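Local coordinates for citrate synthase (Metallosphaera sedula, PDB 6ABX), which probably catalyses the condensation of acetyl-CoA with oxaloacetate and water to form citrate and CoA in the tricarboxylic acid cycle, at residues R72-D77 / P124-L129; T80-T85 / R96-M101; T85-N90 / Q131-N136; G89-I94 / P321-T326; V140-S145 / L153-G158. All blocks are in the same frame, centred on the assembly; numbering follows the deposited sequence.

Contact 1: residues R72-D77 / P124-L129; sequences RSISED and PTIISL
I74 packs against T125, I126 and L129 on one side of helix 112-134. Its CB carries two branches that both reach the helix. CG1 takes the crowded position between backbone N and carbonyl carbon (chi1 56°) and lies 3.9 Å from T125 CG2. The I74 and T125 side chains lie alongside and point opposite ways. The other branch, I74 CG2, meets I126 CG1 at 4.0 Å. At the tip, I74 CD1 touches both T125 CG2, at 4.0 Å, and L129 CD2, at 4.1 Å. All these contacts are methyl or methylene groups at van der Waals distance.

T125 also makes the polar link. Its OG1 donates to R72 O at 2.7 Å, and the donor stands 17° out of the carbonyl plane. One threonine thus gives its hydroxyl to the loop backbone and its methyl to I74. The guanidinium of R72 leads away from the helix, and its NH1 bonds L146 O.

The loop residues 72-75 lead into helix 76-85, with S75 at the N-cap. This joins the start of that helix to the middle of helix 112-134. The chemistry is mixed: apolar packing carries most of the contact, and one hydrogen bond ties the loop backbone to T125.

Contact 2: residues T80-T85 / R96-M101; sequences TFVKRT and RTTVSM
F81 and M101 form a Met-aromatic contact between two nearly antiparallel helices, 76-85 and 91-105. M101 SD lies 4.7 Å from the centroid of the F81 ring and stands oblique to it. The short segment axes make an angle of 166° and approach to 10.8 Å. This pair lies within one chain. Helix 91-105 also meets the second subunit, consistent with the helical dimer interface of citrate synthases.

Two threonine methyls complete the first shell. T97 CG2 meets F81 CZ at 3.8 Å, and the two side chains cross at about a right angle. T98 CG2 touches F81 CD2 at 3.9 Å and also V82 CG2 at 3.8 Å. CG of F81 is anti to the backbone N (chi1 -176°), which starts the ring out toward helix 91-105. An alanine in place of F81 would probably leave M101 SD and the T97 methyl without their aromatic partner and open a gap between the helices.

The next shell holds these groups in place. T97 OG1 bonds S100 OG of the second subunit, while T98 OG1 bonds I94 O in its own helix. L104 of the second subunit also packs on F81. Within helix 76-85, T85 OG1 donates to F81 O at 2.8 Å, and T85 CG2 sits 3.7 Å above one face of the F81 ring, offset toward the rim.

Contact 3: residues T85-N90 / Q131-N136; sequences TAKFGN and QRTRRN
The guanidinium of R134 meets A86 O at its edge. A86 O lies 7° out of the guanidinium plane, and NE donates to it at 3.1 Å with an N-H...O angle of 166°. The R134 chain runs extended from CG to NE, which carries the guanidinium from the helix across to the A86 carbonyl. Beyond this bond, NH1 forms salt bridges to D322 and D320. The other flat groups have neighbours within their own segments. K87 CB lies over one face of the F88 ring, and Q131 NE2 lies over one face of the R135 guanidinium. Replacing R134 by alanine would probably leave A86 O without this donor and D322 and D320 without this salt-bridge partner.

K87 reaches the end of helix 112-134. Its chain bends at the last torsion (chi4 65°) and puts NZ 2.8 Å from T133 O and 3.1 Å from N136 OD1. It donates to both. N136 N also donates to T133 O, from the opposite face of the carbonyl. That second bond belongs to a Schellman motif, in which N136, with positive phi, is the C-prime residue.

The apolar part is A86 CB on T133 CG2 at 3.6 Å. The contact fastens the loop between helices 76-85 and 91-105 to the C-terminal end of helix 112-134, with D322 just ahead of helix 324-343.

Contact 4: residues G89-I94 / P321-T326; sequences GNPMDI and PDLFPT
P91, in the first turn of helix 91-105, packs on L323 and T326, in the 3-10 turn and the helix that follows. N90 is the N-cap of helix 91-105. Its OD1 accepts weak bonds from M92 N and D93 N.

P91 CB presses on L323 CD2 at 3.5 Å, tighter than usual for two carbons. The two side chains cross at about a right angle. P91 CG also lies 3.4 Å from D322 O. T326 CG2 sits 3.8 Å from P91 CB.

M92 packs on P325 and T326. Its chain bends at chi2 (-62°) and again at chi3. M92 CG meets P325 CB at 3.7 Å, and M92 SD lies 3.7 Å from T326 CG2. T326 turns its hydroxyl back to its own segment. OG1 donates to L323 O at 2.7 Å, in the carbonyl plane and on a lone pair.

D322 borders P91, and its carboxylate forms a salt bridge to R134. Helix 324-343 carries the oxaloacetate-binding R332, whose side chain is about 9 Å from that of M92. The N-terminal turn of helix 91-105 thus meets the region leading into helix 324-343, within the mainly helical fold typical of citrate synthases.

Contact 5: residues V140-S145 / L153-G158; sequences VEPDPS and LYMIRG
V140 CG1 lies over one face of the Y154 ring, 3.3 Å from Y154 CE2. Y154 CG is anti to the backbone N (chi1 165°), which starts the side chain toward the loop. The other methyl, V140 CG2, meets G158 CA at 3.8 Å. G158, the first residue after the helix, has positive phi. Further along the loop, P142 CA lies 3.8 Å from M155 SD.

The loop itself holds an Asx turn at D143. D143 OD1 accepts from S145 N at 3.0 Å and also from S145 OG, both from the same face of the carboxylate. D143 OD2 forms a salt bridge to R160. D143 N bonds N151 OD1 on helix 148-157, the helix that Y154 and M155 also belong to.

No direct hydrogen bond joins the segments; water does. Water 1 accepts from V140 N at 2.9 Å and donates to M155 O at 2.9 Å. Water 2 donates to E141 O at 2.6 Å and lies 2.7 Å from Y154 OH, in the plane of the ring.

From the N terminus, contact 1 opens first, at 72-77. It closes at 124-129, so its loop holds helices 76-85 and 91-105. Contact 2 lies wholly within that loop and pairs these two helices. Contact 3 starts at 85-90, between them, and closes on the end of helix 112-134. It crosses contacts 1 and 2. Contact 4 starts at 89-94 and shares G89 and N90 with contact 3. It closes at 321-326, joins helix 91-105 to 324-343 and crosses contacts 1 and 2. Contact 5 follows contacts 1 to 3, falls within the span of contact 4 and closes a short loop onto helix 148-157. Contacts 1 and 3 tie helix 112-134 to the loops flanking helix 76-85.

Contact 1: residues R72-D77 / P124-L129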
# COMPACT_ATOMS: atom_id res chain seq x y z
N ARG A 72 -22.75 -4.50 -6.26
CA ARG A 72 -22.70 -4.04 -4.84
C ARG A 72 -22.59 -5.16 -3.79
O ARG A 72 -22.27 -4.81 -2.62
CB ARG A 72 -23.91 -3.19 -4.50
CG ARG A 72 -23.91 -1.83 -5.17
CD ARG A 72 -25.24 -1.16 -4.91
NE ARG A 72 -25.34 0.12 -5.55
CZ ARG A 72 -26.47 0.72 -5.89
NH1 ARG A 72 -27.63 0.23 -5.47
NH2 ARG A 72 -26.41 1.83 -6.60
N SER A 73 -22.89 -6.42 -4.13
CA SER A 73 -22.93 -7.53 -3.16
C SER A 73 -21.53 -7.92 -2.75
O SER A 73 -20.63 -7.88 -3.60
CB SER A 73 -23.60 -8.79 -3.71
OG SER A 73 -24.94 -8.51 -3.93
N ILE A 74 -21.39 -8.33 -1.49
CA ILE A 74 -20.12 -8.82 -1.00
C ILE A 74 -20.21 -10.33 -0.72
O ILE A 74 -21.29 -10.86 -0.37
CB ILE A 74 -19.66 -8.02 0.22
CG1 ILE A 74 -20.71 -8.01 1.33
CG2 ILE A 74 -19.28 -6.60 -0.19
CD1 ILE A 74 -20.26 -7.31 2.62
N SER A 75 -19.05 -10.96 -0.76
CA SER A 75 -18.96 -12.41 -0.54
C SER A 75 -19.32 -12.77 0.88
O SER A 75 -19.24 -11.96 1.81
CB SER A 75 -17.61 -12.94 -0.91
OG SER A 75 -16.59 -12.46 -0.03
N GLU A 76 -19.73 -14.04 1.06
CA GLU A 76 -19.99 -14.53 2.40
C GLU A 76 -18.75 -14.41 3.31
O GLU A 76 -18.90 -14.06 4.52
CB GLU A 76 -20.48 -15.99 2.33
CG GLU A 76 -21.98 -16.06 2.14
CD GLU A 76 -22.79 -15.72 3.39
OE1 GLU A 76 -22.25 -15.90 4.51
OE2 GLU A 76 -23.95 -15.30 3.23
N ASP A 77 -17.56 -14.71 2.77
CA ASP A 77 -16.32 -14.65 3.51
C ASP A 77 -16.12 -13.22 4.05
O ASP A 77 -15.72 -12.99 5.21
CB ASP A 77 -15.13 -15.06 2.65
CG ASP A 77 -14.92 -16.57 2.64
OD1 ASP A 77 -15.84 -17.30 3.13
OD2 ASP A 77 -13.86 -17.00 2.16
N PRO A 124 -19.25 0.76 0.07
CA PRO A 124 -20.38 1.18 0.92
C PRO A 124 -21.09 0.01 1.58
O PRO A 124 -21.59 0.16 2.73
CB PRO A 124 -21.34 1.95 -0.00
CG PRO A 124 -20.38 2.43 -1.13
CD PRO A 124 -19.36 1.33 -1.28
N THR A 125 -21.15 -1.13 0.92
CA THR A 125 -21.79 -2.29 1.52
C THR A 125 -21.04 -2.72 2.78
O THR A 125 -21.61 -3.02 3.81
CB THR A 125 -21.88 -3.44 0.51
OG1 THR A 125 -22.41 -2.88 -0.70
CG2 THR A 125 -22.68 -4.61 1.03
N ILE A 126 -19.72 -2.71 2.69
CA ILE A 126 -18.83 -3.08 3.83
C ILE A 126 -19.00 -2.06 4.95
O ILE A 126 -19.16 -2.41 6.14
CB ILE A 126 -17.37 -3.18 3.36
CG1 ILE A 126 -17.18 -4.36 2.39
CG2 ILE A 126 -16.40 -3.24 4.52
CD1 ILE A 126 -15.92 -4.34 1.59
N ILE A 127 -18.95 -0.76 4.61
CA ILE A 127 -19.03 0.27 5.61
C ILE A 127 -20.36 0.15 6.37
O ILE A 127 -20.41 0.28 7.60
CB ILE A 127 -18.89 1.66 4.98
CG1 ILE A 127 -17.47 1.84 4.44
CG2 ILE A 127 -19.22 2.75 6.00
CD1 ILE A 127 -17.29 3.11 3.65
N SER A 128 -21.43 -0.01 5.60
CA SER A 128 -22.80 -0.10 6.14
C SER A 128 -22.93 -1.31 7.11
O SER A 128 -23.50 -1.16 8.20
CB SER A 128 -23.80 -0.11 5.01
OG SER A 128 -23.75 1.10 4.27
N LEU A 129 -22.36 -2.46 6.73
CA LEU A 129 -22.38 -3.64 7.60
C LEU A 129 -21.55 -3.42 8.86
O LEU A 129 -22.01 -3.78 9.95
CB LEU A 129 -21.90 -4.84 6.81
CG LEU A 129 -21.86 -6.16 7.57
CD1 LEU A 129 -23.21 -6.49 8.17
CD2 LEU A 129 -21.40 -7.23 6.59

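Contact 2: residues T80-T85 / R96-M101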
# COMPACT_ATOMS: atom_id res chain seq x y z
N THR A 80 -18.96 -12.23 6.63
CA THR A 80 -18.71 -12.87 7.92
C THR A 80 -17.54 -12.18 8.66
O THR A 80 -17.63 -11.94 9.86
CB THR A 80 -18.51 -14.39 7.82
OG1 THR A 80 -19.77 -14.87 7.38
CG2 THR A 80 -18.12 -15.01 9.15
N PHE A 81 -16.46 -11.88 7.94
CA PHE A 81 -15.33 -11.19 8.49
C PHE A 81 -15.73 -9.84 9.11
O PHE A 81 -15.31 -9.45 10.24
CB PHE A 81 -14.21 -11.02 7.46
CG PHE A 81 -12.99 -10.37 8.08
CD1 PHE A 81 -12.06 -11.13 8.77
CD2 PHE A 81 -12.80 -9.00 8.02
CE1 PHE A 81 -10.95 -10.54 9.35
CE2 PHE A 81 -11.69 -8.40 8.63
CZ PHE A 81 -10.77 -9.17 9.30
N VAL A 82 -16.54 -9.07 8.38
CA VAL A 82 -16.97 -7.79 8.91
C VAL A 82 -17.79 -7.97 10.19
O VAL A 82 -17.64 -7.23 11.13
CB VAL A 82 -17.75 -7.00 7.86
CG1 VAL A 82 -18.33 -5.73 8.45
CG2 VAL A 82 -16.87 -6.69 6.66
N LYS A 83 -18.74 -8.90 10.20
CA LYS A 83 -19.54 -9.12 11.40
C LYS A 83 -18.67 -9.46 12.62
O LYS A 83 -18.97 -9.07 13.77
CB LYS A 83 -20.58 -10.21 11.11
CG LYS A 83 -21.68 -9.77 10.18
CD LYS A 83 -22.64 -10.95 9.84
CE LYS A 83 -23.12 -10.94 8.41
NZ LYS A 83 -24.08 -12.05 8.16
N ARG A 84 -17.64 -10.27 12.38
CA ARG A 84 -16.76 -10.77 13.38
C ARG A 84 -15.99 -9.60 14.00
O ARG A 84 -15.69 -9.59 15.22
CB ARG A 84 -15.78 -11.80 12.80
CG ARG A 84 -14.74 -12.25 13.79
CD ARG A 84 -14.07 -13.56 13.48
NE ARG A 84 -13.32 -13.56 12.25
CZ ARG A 84 -12.01 -13.37 12.14
NH1 ARG A 84 -11.31 -12.89 13.16
NH2 ARG A 84 -11.42 -13.66 10.99
N THR A 85 -15.63 -8.61 13.17
CA THR A 85 -14.61 -7.61 13.57
C THR A 85 -15.14 -6.19 13.74
O THR A 85 -14.41 -5.32 14.25
CB THR A 85 -13.45 -7.58 12.56
OG1 THR A 85 -13.95 -7.21 11.26
CG2 THR A 85 -12.74 -8.90 12.47
N ARG A 96 -9.15 -2.20 4.90
CA ARG A 96 -7.86 -2.66 4.30
C ARG A 96 -7.97 -4.17 4.05
O ARG A 96 -7.65 -4.70 2.96
CB ARG A 96 -6.70 -2.30 5.22
CG ARG A 96 -5.30 -2.59 4.69
CD ARG A 96 -4.31 -2.35 5.82
NE ARG A 96 -4.45 -3.25 6.96
CZ ARG A 96 -4.33 -2.95 8.23
NH1 ARG A 96 -3.91 -1.75 8.60
NH2 ARG A 96 -4.54 -3.88 9.15
N THR A 97 -8.41 -4.91 5.08
CA THR A 97 -8.44 -6.37 5.03
C THR A 97 -9.48 -6.89 4.03
O THR A 97 -9.20 -7.80 3.20
CB THR A 97 -8.68 -6.99 6.40
OG1 THR A 97 -7.75 -6.42 7.33
CG2 THR A 97 -8.56 -8.50 6.30
N THR A 98 -10.67 -6.25 3.97
CA THR A 98 -11.73 -6.73 3.07
C THR A 98 -11.44 -6.40 1.60
O THR A 98 -11.75 -7.21 0.76
CB THR A 98 -13.13 -6.26 3.51
OG1 THR A 98 -13.12 -4.84 3.58
CG2 THR A 98 -13.50 -6.80 4.87
N VAL A 99 -10.85 -5.25 1.26
CA VAL A 99 -10.42 -4.99 -0.09
C VAL A 99 -9.30 -5.96 -0.49
O VAL A 99 -9.26 -6.41 -1.64
CB VAL A 99 -10.06 -3.50 -0.31
CG1 VAL A 99 -9.54 -3.23 -1.72
CG2 VAL A 99 -11.26 -2.61 -0.00
N SER A 100 -8.42 -6.31 0.45
CA SER A 100 -7.40 -7.34 0.20
C SER A 100 -8.06 -8.68 -0.15
O SER A 100 -7.67 -9.35 -1.10
CB SER A 100 -6.45 -7.44 1.36
OG SER A 100 -5.38 -8.36 1.08
N MET A 101 -9.10 -9.04 0.61
CA MET A 101 -9.86 -10.27 0.36
C MET A 101 -10.58 -10.21 -0.99
O MET A 101 -10.59 -11.18 -1.72
CB MET A 101 -10.87 -10.57 1.46
CG MET A 101 -10.25 -10.87 2.75
SD MET A 101 -11.44 -10.87 4.14
CE MET A 101 -12.45 -12.30 3.76

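Contact 3: residues T85-N90 / Q131-N136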
# COMPACT_ATOMS: atom_id res chain seq x y z
N THR A 85 -15.63 -8.61 13.17
CA THR A 85 -14.61 -7.61 13.57
C THR A 85 -15.14 -6.19 13.74
O THR A 85 -14.41 -5.32 14.25
CB THR A 85 -13.45 -7.58 12.56
OG1 THR A 85 -13.95 -7.21 11.26
CG2 THR A 85 -12.74 -8.90 12.47
N ALA A 86 -16.41 -5.95 13.37
CA ALA A 86 -16.94 -4.58 13.35
C ALA A 86 -16.82 -3.88 14.70
O ALA A 86 -16.61 -2.67 14.76
CB ALA A 86 -18.39 -4.62 12.95
N LYS A 87 -17.11 -4.60 15.78
CA LYS A 87 -17.16 -3.94 17.09
C LYS A 87 -15.78 -3.74 17.71
O LYS A 87 -15.67 -2.92 18.62
CB LYS A 87 -17.97 -4.76 18.10
CG LYS A 87 -19.47 -4.73 17.84
CD LYS A 87 -20.25 -5.16 19.07
CE LYS A 87 -21.75 -4.96 18.95
NZ LYS A 87 -22.27 -5.84 17.89
N PHE A 88 -14.76 -4.49 17.27
CA PHE A 88 -13.46 -4.47 17.92
C PHE A 88 -12.37 -3.83 17.04
O PHE A 88 -11.38 -3.31 17.59
CB PHE A 88 -13.06 -5.89 18.30
CG PHE A 88 -14.10 -6.54 19.18
CD1 PHE A 88 -14.26 -6.12 20.50
CD2 PHE A 88 -14.99 -7.48 18.66
CE1 PHE A 88 -15.26 -6.68 21.30
CE2 PHE A 88 -15.97 -8.05 19.47
CZ PHE A 88 -16.10 -7.65 20.79
N GLY A 89 -12.50 -3.95 15.72
CA GLY A 89 -11.44 -3.55 14.84
C GLY A 89 -11.53 -2.09 14.42
O GLY A 89 -12.61 -1.48 14.39
N ASN A 90 -10.37 -1.51 14.13
CA ASN A 90 -10.28 -0.20 13.55
C ASN A 90 -10.94 -0.28 12.18
O ASN A 90 -10.68 -1.20 11.41
CB ASN A 90 -8.81 0.25 13.47
CG ASN A 90 -8.68 1.59 12.79
OD1 ASN A 90 -8.93 1.65 11.61
ND2 ASN A 90 -8.17 2.61 13.45
N GLN A 131 -21.32 -0.47 10.35
CA GLN A 131 -22.15 0.41 11.15
C GLN A 131 -23.34 -0.33 11.77
O GLN A 131 -23.62 -0.11 12.94
CB GLN A 131 -22.67 1.57 10.32
CG GLN A 131 -23.58 2.48 11.10
CD GLN A 131 -22.75 3.29 12.03
OE1 GLN A 131 -22.15 4.32 11.64
NE2 GLN A 131 -22.65 2.78 13.26
N ARG A 132 -24.05 -1.12 10.97
CA ARG A 132 -25.25 -1.86 11.41
C ARG A 132 -24.81 -2.81 12.54
O ARG A 132 -25.45 -2.82 13.60
CB ARG A 132 -25.83 -2.71 10.28
CG ARG A 132 -26.42 -1.90 9.13
CD ARG A 132 -27.72 -1.22 9.43
NE ARG A 132 -28.90 -2.07 9.56
CZ ARG A 132 -30.12 -1.65 9.88
NH1 ARG A 132 -30.42 -0.36 9.99
NH2 ARG A 132 -31.09 -2.54 10.01
N THR A 133 -23.68 -3.49 12.34
CA THR A 133 -23.21 -4.51 13.33
C THR A 133 -22.92 -3.83 14.67
O THR A 133 -23.27 -4.34 15.75
CB THR A 133 -22.02 -5.30 12.78
OG1 THR A 133 -22.39 -5.99 11.59
CG2 THR A 133 -21.51 -6.28 13.80
N ARG A 134 -22.28 -2.67 14.63
CA ARG A 134 -21.92 -1.97 15.85
C ARG A 134 -23.17 -1.62 16.66
O ARG A 134 -23.11 -1.54 17.90
CB ARG A 134 -21.12 -0.71 15.56
CG ARG A 134 -19.70 -1.03 15.18
CD ARG A 134 -19.11 0.28 14.80
NE ARG A 134 -17.70 0.27 14.72
CZ ARG A 134 -17.03 1.41 14.64
NH1 ARG A 134 -17.69 2.56 14.46
NH2 ARG A 134 -15.73 1.40 14.76
N ARG A 135 -24.25 -1.30 15.95
CA ARG A 135 -25.54 -0.92 16.58
C ARG A 135 -26.44 -2.12 16.86
O ARG A 135 -27.66 -1.93 17.10
CB ARG A 135 -26.23 0.05 15.63
CG ARG A 135 -25.50 1.39 15.59
CD ARG A 135 -26.04 2.38 14.59
NE ARG A 135 -25.37 3.68 14.73
CZ ARG A 135 -25.43 4.66 13.82
NH1 ARG A 135 -26.05 4.47 12.66
NH2 ARG A 135 -24.72 5.78 14.03
N ASN A 136 -25.92 -3.34 16.74
CA ASN A 136 -26.72 -4.57 16.91
C ASN A 136 -27.92 -4.62 15.97
O ASN A 136 -29.02 -5.09 16.35
CB ASN A 136 -27.23 -4.68 18.37
CG ASN A 136 -26.12 -4.82 19.39
OD1 ASN A 136 -25.04 -5.27 19.07
ND2 ASN A 136 -26.39 -4.43 20.64

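Contact 4: residues G89-I94 / P321-T326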
# COMPACT_ATOMS: atom_id res chain seq x y z
N GLY A 89 -12.50 -3.95 15.72
CA GLY A 89 -11.44 -3.55 14.84
C GLY A 89 -11.53 -2.09 14.42
O GLY A 89 -12.61 -1.48 14.39
N ASN A 90 -10.37 -1.51 14.13
CA ASN A 90 -10.28 -0.20 13.55
C ASN A 90 -10.94 -0.28 12.18
O ASN A 90 -10.68 -1.20 11.41
CB ASN A 90 -8.81 0.25 13.47
CG ASN A 90 -8.68 1.59 12.79
OD1 ASN A 90 -8.93 1.65 11.61
ND2 ASN A 90 -8.17 2.61 13.45
N PRO A 91 -11.88 0.62 11.84
CA PRO A 91 -12.64 0.41 10.62
C PRO A 91 -11.78 0.48 9.36
O PRO A 91 -12.09 -0.17 8.38
CB PRO A 91 -13.67 1.53 10.60
CG PRO A 91 -13.61 2.21 11.94
CD PRO A 91 -12.42 1.67 12.69
N MET A 92 -10.72 1.28 9.40
CA MET A 92 -9.77 1.32 8.26
C MET A 92 -9.00 0.00 8.14
O MET A 92 -8.76 -0.48 7.04
CB MET A 92 -8.85 2.55 8.39
CG MET A 92 -9.53 3.84 7.97
SD MET A 92 -10.09 3.94 6.22
CE MET A 92 -8.57 4.52 5.48
N ASP A 93 -8.70 -0.67 9.26
CA ASP A 93 -8.12 -1.99 9.23
C ASP A 93 -9.10 -2.99 8.62
O ASP A 93 -8.69 -3.86 7.89
CB ASP A 93 -7.69 -2.50 10.61
CG ASP A 93 -6.56 -1.67 11.23
OD1 ASP A 93 -6.01 -0.79 10.53
OD2 ASP A 93 -6.24 -1.89 12.45
N ILE A 94 -10.39 -2.86 8.94
CA ILE A 94 -11.37 -3.75 8.39
C ILE A 94 -11.45 -3.53 6.88
O ILE A 94 -11.44 -4.44 6.13
CB ILE A 94 -12.74 -3.55 9.06
CG1 ILE A 94 -12.68 -3.93 10.54
CG2 ILE A 94 -13.80 -4.36 8.33
CD1 ILE A 94 -13.95 -3.56 11.31
N PRO A 321 -18.69 8.79 13.78
CA PRO A 321 -17.47 9.51 13.44
C PRO A 321 -16.26 8.66 13.05
O PRO A 321 -15.54 9.04 12.12
CB PRO A 321 -17.16 10.28 14.74
CG PRO A 321 -18.52 10.56 15.29
CD PRO A 321 -19.28 9.28 15.03
N ASP A 322 -16.05 7.50 13.67
CA ASP A 322 -14.81 6.89 13.35
C ASP A 322 -14.93 6.10 12.03
O ASP A 322 -13.94 5.55 11.58
CB ASP A 322 -14.28 6.04 14.48
CG ASP A 322 -15.08 4.78 14.63
OD1 ASP A 322 -16.22 4.79 14.14
OD2 ASP A 322 -14.57 3.83 15.27
N LEU A 323 -16.13 6.04 11.43
CA LEU A 323 -16.24 5.49 10.04
C LEU A 323 -15.85 6.54 9.01
O LEU A 323 -15.74 6.19 7.78
CB LEU A 323 -17.66 4.99 9.82
CG LEU A 323 -18.00 3.75 10.63
CD1 LEU A 323 -19.36 3.21 10.23
CD2 LEU A 323 -16.96 2.66 10.43
N PHE A 324 -15.67 7.82 9.39
CA PHE A 324 -15.50 8.86 8.36
C PHE A 324 -14.32 8.56 7.41
O PHE A 324 -14.47 8.74 6.20
CB PHE A 324 -15.32 10.28 8.92
CG PHE A 324 -15.01 11.25 7.79
CD1 PHE A 324 -15.87 11.35 6.70
CD2 PHE A 324 -13.79 11.90 7.71
CE1 PHE A 324 -15.55 12.16 5.61
CE2 PHE A 324 -13.49 12.72 6.63
CZ PHE A 324 -14.37 12.85 5.58
N PRO A 325 -13.14 8.07 7.87
CA PRO A 325 -12.05 7.77 6.94
C PRO A 325 -12.43 6.71 5.90
O PRO A 325 -11.98 6.76 4.72
CB PRO A 325 -10.91 7.24 7.81
CG PRO A 325 -11.23 7.78 9.22
CD PRO A 325 -12.72 8.03 9.30
N THR A 326 -13.32 5.79 6.30
CA THR A 326 -13.75 4.74 5.34
C THR A 326 -14.60 5.40 4.24
O THR A 326 -14.59 4.93 3.05
CB THR A 326 -14.41 3.51 5.95
OG1 THR A 326 -15.68 3.82 6.51
CG2 THR A 326 -13.53 2.84 7.00

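Contact 5: residues V140-S145 / L153-G158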
# COMPACT_ATOMS: atom_id res chain seq x y z
N VAL A 140 -28.44 -4.79 6.08
CA VAL A 140 -29.35 -4.39 5.06
C VAL A 140 -28.66 -4.57 3.71
O VAL A 140 -27.71 -3.87 3.39
CB VAL A 140 -29.83 -2.94 5.23
CG1 VAL A 140 -30.74 -2.50 4.09
CG2 VAL A 140 -30.49 -2.72 6.59
N GLU A 141 -29.14 -5.52 2.93
CA GLU A 141 -28.44 -5.83 1.67
C GLU A 141 -28.68 -4.68 0.71
O GLU A 141 -29.72 -4.02 0.69
CB GLU A 141 -28.91 -7.16 1.08
CG GLU A 141 -28.34 -8.35 1.83
CD GLU A 141 -28.78 -9.70 1.28
OE1 GLU A 141 -28.66 -9.91 0.05
OE2 GLU A 141 -29.22 -10.54 2.07
N PRO A 142 -27.72 -4.46 -0.22
CA PRO A 142 -27.92 -3.42 -1.21
C PRO A 142 -29.15 -3.65 -2.08
O PRO A 142 -29.49 -4.80 -2.40
CB PRO A 142 -26.67 -3.45 -2.13
CG PRO A 142 -25.84 -4.60 -1.63
CD PRO A 142 -26.45 -5.15 -0.36
N ASP A 143 -29.75 -2.53 -2.46
CA ASP A 143 -30.94 -2.51 -3.31
C ASP A 143 -30.54 -1.94 -4.66
O ASP A 143 -30.29 -0.74 -4.81
CB ASP A 143 -32.09 -1.74 -2.68
CG ASP A 143 -33.35 -1.66 -3.51
OD1 ASP A 143 -33.31 -2.05 -4.72
OD2 ASP A 143 -34.39 -1.29 -2.94
N PRO A 144 -30.41 -2.81 -5.67
CA PRO A 144 -29.90 -2.41 -6.97
C PRO A 144 -30.87 -1.54 -7.79
O PRO A 144 -30.41 -0.87 -8.71
CB PRO A 144 -29.50 -3.75 -7.63
CG PRO A 144 -30.45 -4.72 -7.00
CD PRO A 144 -30.67 -4.26 -5.58
N SER A 145 -32.08 -1.28 -7.29
CA SER A 145 -32.97 -0.30 -7.90
C SER A 145 -32.66 1.13 -7.46
O SER A 145 -33.19 2.08 -8.03
CB SER A 145 -34.44 -0.64 -7.60
OG SER A 145 -34.73 -0.36 -6.24
N LEU A 153 -27.43 5.33 2.09
CA LEU A 153 -28.24 5.74 3.26
C LEU A 153 -29.26 4.66 3.63
O LEU A 153 -29.48 4.39 4.79
CB LEU A 153 -28.93 7.07 2.99
CG LEU A 153 -27.99 8.28 2.91
CD1 LEU A 153 -28.77 9.52 2.53
CD2 LEU A 153 -27.25 8.48 4.20
N TYR A 154 -29.81 3.99 2.63
CA TYR A 154 -30.75 2.87 2.85
C TYR A 154 -30.07 1.74 3.64
O TYR A 154 -30.62 1.22 4.59
CB TYR A 154 -31.27 2.36 1.50
CG TYR A 154 -31.95 1.02 1.57
CD1 TYR A 154 -33.17 0.89 2.19
CD2 TYR A 154 -31.33 -0.12 1.10
CE1 TYR A 154 -33.77 -0.36 2.32
CE2 TYR A 154 -31.93 -1.37 1.19
CZ TYR A 154 -33.17 -1.48 1.79
OH TYR A 154 -33.77 -2.71 1.92
N MET A 155 -28.83 1.43 3.32
CA MET A 155 -28.13 0.35 3.96
C MET A 155 -27.78 0.69 5.42
O MET A 155 -27.54 -0.20 6.21
CB MET A 155 -26.88 -0.05 3.20
CG MET A 155 -27.18 -0.73 1.84
SD MET A 155 -25.71 -1.41 1.07
CE MET A 155 -24.72 0.09 0.98
N ILE A 156 -27.60 1.98 5.74
CA ILE A 156 -27.36 2.41 7.14
C ILE A 156 -28.66 2.44 7.95
O ILE A 156 -28.67 2.08 9.15
CB ILE A 156 -26.70 3.81 7.12
CG1 ILE A 156 -25.36 3.80 6.40
CG2 ILE A 156 -26.55 4.36 8.53
CD1 ILE A 156 -24.33 3.13 7.22
N ARG A 157 -29.70 3.04 7.36
CA ARG A 157 -30.93 3.34 8.10
C ARG A 157 -31.91 2.18 8.04
O ARG A 157 -32.74 2.02 8.95
CB ARG A 157 -31.57 4.62 7.53
CG ARG A 157 -30.86 5.88 8.01
CD ARG A 157 -30.27 6.69 6.91
NE ARG A 157 -30.04 8.09 7.27
CZ ARG A 157 -30.55 9.08 6.62
NH1 ARG A 157 -31.64 8.89 5.88
NH2 ARG A 157 -29.95 10.24 6.67
N GLY A 158 -31.88 1.40 6.96
CA GLY A 158 -32.84 0.31 6.74
C GLY A 158 -34.16 0.80 6.21
O GLY A 158 -35.12 0.05 6.14
O HOH W 1 -26.36 -2.84 5.92
O HOH W 2 -32.17 -4.81 1.23